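Local coordinates for protein glutamate racemase (PDB 3OUT) that belongs to the Asp/Glu/hydantoin racemase family and is built round two parallel beta sheets, with D-glutamic acid bound in its pocket, at residues B[171-184]-B[196-208]. Numbering follows the deposited sequence. Where two conformers were deposited one is given.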
loop_
_atom_site.group_PDB
_atom_site.type_symbol
_atom_site.label_atom_id
_atom_site.label_comp_id
_atom_site.label_asym_id
_atom_site.label_seq_id
_atom_site.Cartn_x
_atom_site.Cartn_y
_atom_site.Cartn_z
ATOM N N LEU B 171 -21.994 -22.495 14.422
ATOM C CA LEU B 171 -21.738 -23.222 15.689
ATOM C C LEU B 171 -22.371 -24.599 15.749
ATOM O O LEU B 171 -22.032 -25.394 16.638
ATOM C CB LEU B 171 -22.207 -22.391 16.881
ATOM C CG LEU B 171 -21.520 -21.056 17.104
ATOM C CD1 LEU B 171 -22.220 -20.277 18.150
ATOM C CD2 LEU B 171 -20.030 -21.246 17.454
ATOM N N SER B 172 -23.271 -24.895 14.813
ATOM C CA SER B 172 -23.910 -26.214 14.763
ATOM C C SER B 172 -22.868 -27.327 14.571
ATOM O O SER B 172 -23.063 -28.445 15.068
ATOM C CB SER B 172 -24.977 -26.248 13.661
ATOM O OG SER B 172 -24.404 -25.983 12.399
ATOM N N TYR B 173 -21.768 -27.018 13.878
ATOM C CA TYR B 173 -20.637 -27.937 13.733
ATOM C C TYR B 173 -20.198 -28.547 15.076
ATOM O O TYR B 173 -19.717 -29.666 15.071
ATOM C CB TYR B 173 -19.454 -27.222 13.070
ATOM C CG TYR B 173 -18.138 -27.963 13.075
ATOM C CD1 TYR B 173 -17.923 -29.035 12.237
ATOM C CD2 TYR B 173 -17.089 -27.566 13.903
ATOM C CE1 TYR B 173 -16.695 -29.701 12.228
ATOM C CE2 TYR B 173 -15.879 -28.226 13.897
ATOM C CZ TYR B 173 -15.685 -29.282 13.065
ATOM O OH TYR B 173 -14.485 -29.930 13.038
ATOM N N PHE B 174 -20.349 -27.813 16.185
ATOM C CA PHE B 174 -19.821 -28.249 17.486
ATOM C C PHE B 174 -20.799 -29.089 18.292
ATOM O O PHE B 174 -20.428 -29.633 19.315
ATOM C CB PHE B 174 -19.392 -27.055 18.342
ATOM C CG PHE B 174 -18.267 -26.270 17.736
ATOM C CD1 PHE B 174 -16.984 -26.732 17.811
ATOM C CD2 PHE B 174 -18.508 -25.067 17.105
ATOM C CE1 PHE B 174 -15.930 -26.014 17.257
ATOM C CE2 PHE B 174 -17.486 -24.346 16.537
ATOM C CZ PHE B 174 -16.191 -24.820 16.612
ATOM N N HIS B 175 -22.051 -29.171 17.863
ATOM C CA HIS B 175 -23.056 -29.776 18.754
ATOM C C HIS B 175 -22.757 -31.232 19.116
ATOM O O HIS B 175 -22.993 -31.631 20.260
ATOM C CB HIS B 175 -24.468 -29.626 18.200
ATOM C CG HIS B 175 -25.047 -28.271 18.438
ATOM N ND1 HIS B 175 -25.803 -27.603 17.495
ATOM C CD2 HIS B 175 -24.968 -27.450 19.512
ATOM C CE1 HIS B 175 -26.165 -26.427 17.979
ATOM N NE2 HIS B 175 -25.666 -26.306 19.199
ATOM N N ASP B 176 -22.217 -32.004 18.187
ATOM C CA ASP B 176 -21.893 -33.411 18.486
ATOM C C ASP B 176 -20.439 -33.634 18.946
ATOM O O ASP B 176 -20.016 -34.786 19.064
ATOM C CB ASP B 176 -22.191 -34.305 17.262
ATOM C CG ASP B 176 -21.232 -34.079 16.115
ATOM O OD1 ASP B 176 -20.515 -33.080 16.128
ATOM O OD2 ASP B 176 -21.202 -34.891 15.175
ATOM N N LYS B 177 -19.673 -32.568 19.211
ATOM C CA LYS B 177 -18.222 -32.729 19.433
ATOM C C LYS B 177 -17.825 -32.811 20.902
ATOM O O LYS B 177 -16.657 -33.073 21.197
ATOM C CB LYS B 177 -17.419 -31.568 18.792
ATOM C CG LYS B 177 -17.633 -31.333 17.285
ATOM C CD LYS B 177 -17.374 -32.594 16.460
ATOM C CE LYS B 177 -17.199 -32.302 14.971
ATOM N NZ LYS B 177 -18.489 -32.118 14.249
ATOM N N ASN B 178 -18.762 -32.563 21.815
ATOM C CA ASN B 178 -18.500 -32.619 23.241
ATOM C C ASN B 178 -17.292 -31.753 23.651
ATOM O O ASN B 178 -16.423 -32.168 24.438
ATOM C CB ASN B 178 -18.296 -34.081 23.689
ATOM C CG ASN B 178 -19.452 -34.980 23.305
ATOM O OD1 ASN B 178 -20.606 -34.704 23.651
ATOM N ND2 ASN B 178 -19.154 -36.070 22.578
ATOM N N ILE B 179 -17.234 -30.528 23.132
ATOM C CA ILE B 179 -16.158 -29.620 23.554
ATOM C C ILE B 179 -16.336 -29.148 25.007
ATOM O O ILE B 179 -17.468 -28.937 25.498
ATOM C CB ILE B 179 -15.962 -28.410 22.555
ATOM C CG1 ILE B 179 -17.022 -27.333 22.741
ATOM C CG2 ILE B 179 -15.903 -28.908 21.110
ATOM C CD1 ILE B 179 -16.844 -26.096 21.725
ATOM N N GLN B 180 -15.214 -28.947 25.699
ATOM C CA GLN B 180 -15.195 -28.428 27.067
ATOM C C GLN B 180 -15.127 -26.913 27.166
ATOM O O GLN B 180 -15.453 -26.326 28.200
ATOM C CB GLN B 180 -14.048 -29.061 27.825
ATOM C CG GLN B 180 -14.232 -30.569 28.033
ATOM C CD GLN B 180 -12.992 -31.234 28.564
ATOM O OE1 GLN B 180 -11.934 -31.210 27.930
ATOM N NE2 GLN B 180 -13.112 -31.840 29.750
ATOM N N ALA B 181 -14.653 -26.280 26.090
ATOM C CA ALA B 181 -14.573 -24.824 26.030
ATOM C C ALA B 181 -14.477 -24.440 24.558
ATOM O O ALA B 181 -14.076 -25.253 23.695
ATOM C CB ALA B 181 -13.337 -24.292 26.758
ATOM N N LEU B 182 -14.881 -23.222 24.280
ATOM C CA LEU B 182 -14.836 -22.654 22.932
ATOM C C LEU B 182 -13.963 -21.400 22.997
ATOM O O LEU B 182 -14.305 -20.425 23.694
ATOM C CB LEU B 182 -16.238 -22.265 22.450
ATOM C CG LEU B 182 -16.267 -21.706 21.012
ATOM C CD1 LEU B 182 -15.908 -22.726 19.905
ATOM C CD2 LEU B 182 -17.621 -21.079 20.676
ATOM N N ILE B 183 -12.865 -21.403 22.238
ATOM C CA ILE B 183 -12.011 -20.220 22.124
ATOM C C ILE B 183 -12.641 -19.229 21.167
ATOM O O ILE B 183 -12.895 -19.537 19.977
ATOM C CB ILE B 183 -10.578 -20.555 21.666
ATOM C CG1 ILE B 183 -9.899 -21.468 22.701
ATOM C CG2 ILE B 183 -9.722 -19.277 21.517
ATOM C CD1 ILE B 183 -8.524 -21.929 22.304
ATOM N N LEU B 184 -12.877 -18.025 21.694
ATOM C CA LEU B 184 -13.307 -16.884 20.883
ATOM C C LEU B 184 -12.039 -16.269 20.217
ATOM O O LEU B 184 -11.433 -15.245 20.698
ATOM C CB LEU B 184 -14.031 -15.860 21.770
ATOM C CG LEU B 184 -15.261 -16.392 22.500
ATOM C CD1 LEU B 184 -15.956 -15.228 23.249
ATOM C CD2 LEU B 184 -16.214 -17.125 21.518
ATOM N N ILE B 196 -23.710 -16.228 21.449
ATOM C CA ILE B 196 -23.009 -17.505 21.317
ATOM C C ILE B 196 -23.441 -18.471 22.438
ATOM O O ILE B 196 -23.723 -19.626 22.181
ATOM C CB ILE B 196 -21.474 -17.297 21.285
ATOM C CG1 ILE B 196 -21.091 -16.537 20.012
ATOM C CG2 ILE B 196 -20.713 -18.666 21.341
ATOM C CD1 ILE B 196 -19.644 -16.079 19.926
ATOM N N ALA B 197 -23.468 -17.971 23.661
ATOM C CA ALA B 197 -23.811 -18.766 24.852
ATOM C C ALA B 197 -25.209 -19.382 24.758
ATOM O O ALA B 197 -25.446 -20.462 25.319
ATOM C CB ALA B 197 -23.723 -17.918 26.061
ATOM N N LYS B 198 -26.128 -18.709 24.062
ATOM C CA LYS B 198 -27.505 -19.268 23.827
ATOM C C LYS B 198 -27.513 -20.516 22.936
ATOM O O LYS B 198 -28.357 -21.411 23.111
ATOM C CB LYS B 198 -28.435 -18.250 23.150
ATOM C CG LYS B 198 -29.113 -17.185 23.987
ATOM C CD LYS B 198 -29.939 -16.291 23.044
ATOM C CE LYS B 198 -30.948 -15.397 23.751
ATOM N NZ LYS B 198 -30.286 -14.379 24.631
ATOM N N ILE B 199 -26.604 -20.560 21.962
ATOM C CA ILE B 199 -26.528 -21.646 20.988
ATOM C C ILE B 199 -25.660 -22.818 21.473
ATOM O O ILE B 199 -25.974 -23.993 21.241
ATOM C CB ILE B 199 -25.923 -21.131 19.656
ATOM C CG1 ILE B 199 -26.639 -19.861 19.147
ATOM C CG2 ILE B 199 -25.888 -22.228 18.621
ATOM C CD1 ILE B 199 -28.174 -19.894 19.170
ATOM N N LEU B 200 -24.550 -22.492 22.123
ATOM C CA LEU B 200 -23.571 -23.476 22.502
ATOM C C LEU B 200 -23.195 -23.220 23.939
ATOM O O LEU B 200 -22.393 -22.344 24.249
ATOM C CB LEU B 200 -22.364 -23.378 21.558
ATOM C CG LEU B 200 -21.360 -24.507 21.609
ATOM C CD1 LEU B 200 -22.035 -25.794 21.114
ATOM C CD2 LEU B 200 -20.128 -24.161 20.770
ATOM N N ASP B 201 -23.800 -24.001 24.818
ATOM C CA ASP B 201 -23.690 -23.824 26.254
ATOM C C ASP B 201 -22.398 -24.435 26.803
ATOM O O ASP B 201 -22.397 -25.498 27.439
ATOM C CB ASP B 201 -24.917 -24.469 26.913
ATOM C CG ASP B 201 -25.014 -24.157 28.382
ATOM O OD1 ASP B 201 -24.612 -23.034 28.796
ATOM O OD2 ASP B 201 -25.501 -25.047 29.132
ATOM N N VAL B 202 -21.274 -23.782 26.509
ATOM C CA VAL B 202 -19.971 -24.208 27.021
ATOM C C VAL B 202 -19.163 -23.005 27.463
ATOM O O VAL B 202 -19.517 -21.875 27.127
ATOM C CB VAL B 202 -19.194 -25.008 25.957
ATOM C CG1 VAL B 202 -19.971 -26.224 25.537
ATOM C CG2 VAL B 202 -18.889 -24.147 24.760
ATOM N N LYS B 203 -18.090 -23.239 28.216
ATOM C CA LYS B 203 -17.221 -22.175 28.687
ATOM C C LYS B 203 -16.640 -21.430 27.474
ATOM O O LYS B 203 -16.075 -22.063 26.604
ATOM C CB LYS B 203 -16.096 -22.751 29.546
ATOM C CG LYS B 203 -15.028 -21.755 30.036
ATOM C CD LYS B 203 -14.118 -22.360 31.158
ATOM C CE LYS B 203 -12.783 -23.038 30.654
ATOM N NZ LYS B 203 -12.097 -24.032 31.618
ATOM N N LEU B 204 -16.829 -20.116 27.435
ATOM C CA LEU B 204 -16.253 -19.300 26.348
ATOM C C LEU B 204 -14.955 -18.643 26.802
ATOM O O LEU B 204 -14.905 -17.987 27.849
ATOM C CB LEU B 204 -17.268 -18.258 25.856
ATOM C CG LEU B 204 -18.658 -18.799 25.501
ATOM C CD1 LEU B 204 -19.624 -17.653 25.053
ATOM C CD2 LEU B 204 -18.616 -19.865 24.450
ATOM N N ILE B 205 -13.895 -18.785 25.999
ATOM C CA ILE B 205 -12.586 -18.296 26.345
ATOM C C ILE B 205 -12.271 -17.039 25.525
ATOM O O ILE B 205 -12.216 -17.087 24.294
ATOM C CB ILE B 205 -11.495 -19.351 26.042
ATOM C CG1 ILE B 205 -11.759 -20.678 26.755
ATOM C CG2 ILE B 205 -10.057 -18.807 26.314
ATOM C CD1 ILE B 205 -11.771 -20.579 28.216
ATOM N N ASP B 206 -12.038 -15.929 26.226
ATOM C CA ASP B 206 -11.677 -14.669 25.575
ATOM C C ASP B 206 -10.263 -14.364 26.019
ATOM O O ASP B 206 -10.071 -13.998 27.174
ATOM C CB ASP B 206 -12.630 -13.558 26.026
ATOM C CG ASP B 206 -12.208 -12.176 25.548
ATOM O OD1 ASP B 206 -11.154 -12.065 24.872
ATOM O OD2 ASP B 206 -13.000 -11.204 25.777
ATOM N N PRO B 207 -9.292 -14.467 25.113
ATOM C CA PRO B 207 -7.895 -14.373 25.526
ATOM C C PRO B 207 -7.340 -12.960 25.680
ATOM O O PRO B 207 -6.181 -12.819 26.033
ATOM C CB PRO B 207 -7.183 -15.080 24.398
ATOM C CG PRO B 207 -7.961 -14.756 23.221
ATOM C CD PRO B 207 -9.398 -14.843 23.695
ATOM N N SER B 208 -8.108 -11.908 25.391
ATOM C CA SER B 208 -7.526 -10.542 25.454
ATOM C C SER B 208 -6.950 -10.113 26.775
ATOM O O SER B 208 -5.860 -9.540 26.816
ATOM C CB SER B 208 -8.514 -9.478 24.973
ATOM O OG SER B 208 -9.728 -9.569 25.659
HETATM O O HOH W 1 -17.883 -25.872 29.360
#
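Leu-200 reaches from the loop after helix 193-199 into a pocket formed by Leu-171, Phe-174, His-175, Ile-179 and Leu-182. CG lies anti to the backbone N (chi1 -168°), which carries the fork of methyls toward these side chains: CD1 lies 3.7 Å from His-175 CD2, the imidazole running alongside in antiparallel sense, while CD2 packs 3.8 Å from Phe-174 CB and also meets Ile-179 CD1 and Leu-182 CD2. Phe-174 and Ile-179 lie roughly perpendicular to Leu-200. The Phe-174 ring is held between Tyr-173 over the centre of one face and Leu-182 CD1 toward the rim of the other. At the exposed margin, His-175 NE2 donates a nearly straight bond (3.1 Å, 173°) to Ile-199 O; the oxygen lies in the imidazole plane, but the nitrogen stands above the carbonyl plane. This ties the type I turn 174-177 to the backbone at Ile-199. Ile-196 CG2 touches both Leu-171 CD1 (3.9 Å) and Leu-182 CD2, which approach it from nearly perpendicular directions, and its CD1 touches Leu-184 CD2.

Farther along, strands 181-184 and 203-205 pair in parallel: Leu-182 N donates to Lys-203 O (2.9 Å), Ile-205 N to Leu-182 O, and Leu-184 N to Ile-205 O (2.8 Å). Beside the first bond, a water accepts from Lys-203 N and donates to Gln-180 O. Leu-182 and Leu-204 pack on the face where Ile-196 and Leu-200 also lie; Ala-181 CB meets Ile-205 CG1 (3.9 Å) on the opposite one.

The contact closes a beta-alpha-beta unit, strand 181-184, helix 193-199 and strand 203-205, at one border of a four-stranded parallel sheet. Strand 113-118 flanks 181-184 on its other side, its Ile-117 touching Phe-174, Leu-182 and Leu-184, and beyond 203-205 the chain enters helix 208-221, with Ser-208 against helix 20-29.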